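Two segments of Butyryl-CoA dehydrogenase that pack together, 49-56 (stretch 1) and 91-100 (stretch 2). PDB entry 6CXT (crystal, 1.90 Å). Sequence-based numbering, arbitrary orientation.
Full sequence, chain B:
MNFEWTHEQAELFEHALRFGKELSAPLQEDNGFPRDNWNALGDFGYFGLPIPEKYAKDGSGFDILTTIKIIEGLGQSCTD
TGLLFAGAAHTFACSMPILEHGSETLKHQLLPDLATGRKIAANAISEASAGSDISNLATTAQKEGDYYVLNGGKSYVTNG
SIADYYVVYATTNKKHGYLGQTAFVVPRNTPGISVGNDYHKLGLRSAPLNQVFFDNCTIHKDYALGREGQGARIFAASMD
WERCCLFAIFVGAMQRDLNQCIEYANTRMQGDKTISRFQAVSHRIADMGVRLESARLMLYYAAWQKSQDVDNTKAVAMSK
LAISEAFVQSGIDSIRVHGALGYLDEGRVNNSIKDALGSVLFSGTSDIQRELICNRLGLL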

# COMPACT_ATOMS: atom_id res chain seq x y z
N LEU B 49 -26.05 9.46 26.39
CA LEU B 49 -26.73 9.24 25.09
C LEU B 49 -27.48 7.91 24.97
O LEU B 49 -28.64 7.92 24.54
CB LEU B 49 -25.79 9.44 23.86
CG LEU B 49 -24.97 10.73 23.85
CD1 LEU B 49 -23.85 10.67 22.79
CD2 LEU B 49 -25.92 11.87 23.57
N PRO B 50 -26.85 6.76 25.33
CA PRO B 50 -27.57 5.52 25.17
C PRO B 50 -28.23 4.99 26.47
O PRO B 50 -28.56 3.81 26.53
CB PRO B 50 -26.45 4.54 24.79
CG PRO B 50 -25.23 5.06 25.53
CD PRO B 50 -25.48 6.52 25.82
N ILE B 51 -28.33 5.82 27.51
CA ILE B 51 -28.88 5.35 28.82
C ILE B 51 -30.38 5.69 28.81
O ILE B 51 -30.75 6.83 28.53
CB ILE B 51 -28.15 5.93 30.06
CG1 ILE B 51 -26.63 5.78 29.91
CG2 ILE B 51 -28.62 5.28 31.37
CD1 ILE B 51 -26.12 4.36 29.77
N PRO B 52 -31.25 4.68 29.06
CA PRO B 52 -32.70 4.92 29.19
C PRO B 52 -33.02 5.86 30.35
O PRO B 52 -32.37 5.80 31.40
CB PRO B 52 -33.24 3.51 29.49
CG PRO B 52 -32.23 2.58 28.92
CD PRO B 52 -30.92 3.26 29.22
N GLU B 53 -34.02 6.72 30.15
CA GLU B 53 -34.55 7.57 31.23
C GLU B 53 -34.91 6.78 32.51
O GLU B 53 -34.72 7.29 33.61
CB GLU B 53 -35.75 8.37 30.74
CG GLU B 53 -36.01 9.59 31.61
CD GLU B 53 -36.97 10.60 31.00
OE1 GLU B 53 -37.23 10.54 29.77
OE2 GLU B 53 -37.45 11.46 31.76
N LYS B 54 -35.39 5.55 32.35
CA LYS B 54 -35.67 4.64 33.46
C LYS B 54 -34.53 4.58 34.49
O LYS B 54 -34.76 4.37 35.70
CB LYS B 54 -35.93 3.24 32.90
CG LYS B 54 -36.53 2.23 33.88
CD LYS B 54 -36.42 0.81 33.33
CE LYS B 54 -37.30 -0.20 34.07
NZ LYS B 54 -37.18 -0.20 35.55
N TYR B 55 -33.29 4.75 34.01
CA TYR B 55 -32.13 4.62 34.90
C TYR B 55 -31.37 5.90 35.20
O TYR B 55 -30.58 5.90 36.12
CB TYR B 55 -31.17 3.53 34.44
CG TYR B 55 -31.81 2.19 34.39
CD1 TYR B 55 -32.11 1.47 35.56
CD2 TYR B 55 -32.14 1.62 33.16
CE1 TYR B 55 -32.71 0.21 35.49
CE2 TYR B 55 -32.73 0.38 33.08
CZ TYR B 55 -33.03 -0.31 34.24
OH TYR B 55 -33.60 -1.55 34.11
N ALA B 56 -31.63 6.97 34.45
CA ALA B 56 -30.95 8.23 34.68
C ALA B 56 -31.82 9.34 34.15
O ALA B 56 -32.28 9.29 33.00
CB ALA B 56 -29.60 8.23 33.96
N THR B 91 -18.45 5.29 28.91
CA THR B 91 -19.82 5.00 28.50
C THR B 91 -19.99 3.60 27.91
O THR B 91 -20.90 2.87 28.31
CB THR B 91 -20.35 6.02 27.50
OG1 THR B 91 -20.36 7.30 28.13
CG2 THR B 91 -21.80 5.69 27.01
N PHE B 92 -19.12 3.21 26.96
CA PHE B 92 -19.40 2.01 26.19
C PHE B 92 -18.81 0.77 26.79
O PHE B 92 -19.39 -0.32 26.65
CB PHE B 92 -19.04 2.22 24.69
CG PHE B 92 -19.90 3.29 24.09
CD1 PHE B 92 -21.25 3.02 23.79
CD2 PHE B 92 -19.43 4.57 23.91
CE1 PHE B 92 -22.09 3.99 23.31
CE2 PHE B 92 -20.28 5.56 23.43
CZ PHE B 92 -21.61 5.28 23.12
N ALA B 93 -17.65 0.90 27.43
CA ALA B 93 -17.07 -0.27 28.06
C ALA B 93 -17.57 -0.49 29.52
O ALA B 93 -17.33 -1.56 30.09
CB ALA B 93 -15.53 -0.29 28.00
N CYS B 94 -18.18 0.53 30.10
CA CYS B 94 -18.54 0.46 31.54
C CYS B 94 -20.03 0.65 31.76
O CYS B 94 -20.68 -0.29 32.30
CB CYS B 94 -17.72 1.46 32.36
SG CYS B 94 -15.93 1.24 32.17
N SER B 95 -20.58 1.81 31.40
CA SER B 95 -22.02 2.04 31.54
C SER B 95 -22.88 1.02 30.79
O SER B 95 -23.90 0.57 31.31
CB SER B 95 -22.46 3.45 31.16
OG SER B 95 -21.70 4.42 31.88
N MET B 96 -22.49 0.63 29.57
CA MET B 96 -23.32 -0.32 28.84
C MET B 96 -23.36 -1.76 29.44
O MET B 96 -24.45 -2.33 29.57
CB MET B 96 -22.98 -0.31 27.32
CG MET B 96 -23.31 1.02 26.66
SD MET B 96 -25.00 1.67 26.90
CE MET B 96 -25.91 0.41 25.99
N PRO B 97 -22.21 -2.35 29.84
CA PRO B 97 -22.35 -3.65 30.48
C PRO B 97 -23.13 -3.58 31.82
O PRO B 97 -23.77 -4.57 32.21
CB PRO B 97 -20.94 -4.10 30.77
CG PRO B 97 -20.05 -3.06 30.25
CD PRO B 97 -20.81 -2.07 29.46
N ILE B 98 -23.03 -2.45 32.51
CA ILE B 98 -23.80 -2.25 33.73
C ILE B 98 -25.27 -2.26 33.37
O ILE B 98 -26.04 -2.99 34.00
CB ILE B 98 -23.40 -0.95 34.46
CG1 ILE B 98 -22.05 -1.18 35.14
CG2 ILE B 98 -24.48 -0.50 35.48
CD1 ILE B 98 -21.35 0.10 35.60
N LEU B 99 -25.66 -1.42 32.39
CA LEU B 99 -27.01 -1.40 31.86
C LEU B 99 -27.49 -2.80 31.43
O LEU B 99 -28.61 -3.19 31.78
CB LEU B 99 -27.19 -0.39 30.72
CG LEU B 99 -28.58 -0.25 30.09
CD1 LEU B 99 -29.62 0.30 31.09
CD2 LEU B 99 -28.53 0.66 28.87
N GLU B 100 -26.66 -3.56 30.72
CA GLU B 100 -27.08 -4.84 30.16
C GLU B 100 -27.06 -6.04 31.09
O GLU B 100 -27.77 -7.01 30.84
CB GLU B 100 -26.31 -5.15 28.87
CG GLU B 100 -26.50 -4.00 27.88
CD GLU B 100 -25.96 -4.30 26.51
OE1 GLU B 100 -24.94 -5.02 26.37
OE2 GLU B 100 -26.61 -3.80 25.57

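Packing of the loop 49-56 against the helix 91-100 in butyryl-CoA dehydrogenase rests mainly on van der Waals contact between side chains; no hydrogen bond joins the two stretches. Thr91 points its CA-to-CB bond toward the loop and sets its methyl CG2 3.8 Å from Pro50 CG. Phe92 starts sideways, but its ring reaches nearer, bringing CE1 to 4.0 Å from the same Pro50 CG in an oblique approach. Ala93 and Cys94 lie out of reach. The helix widens here into a pi-type turn, closed by Met96 N to Thr91 O at 3.0 Å. Ser95 offers carbon rather than hydroxyl to the loop: its CB lies 4.0 Å from Ile51 CD1. Met96, with all three chi angles in m, brings its sulfur to two loop residues, SD being 3.7 Å from Pro50 CG and 4.1 Å from Ile51 CD1. Pro97, whose ring nitrogen has no hydrogen to donate, marks a kink, and neither it nor Ile98 touches the loop. Leu99 has the largest covered area in the contact. In its t, p rotamer, Leu99 packs both methyls on Pro52, CD2 at 3.5 Å and CD1 at 3.7 Å from Pro52 CD; Leu99 CD2 also lies 3.9 Å from Pro50 O, and Leu99 CD1 meets the Tyr55 ring obliquely, 3.5 Å from Tyr55 CD2. Glu100 is exposed and takes no part.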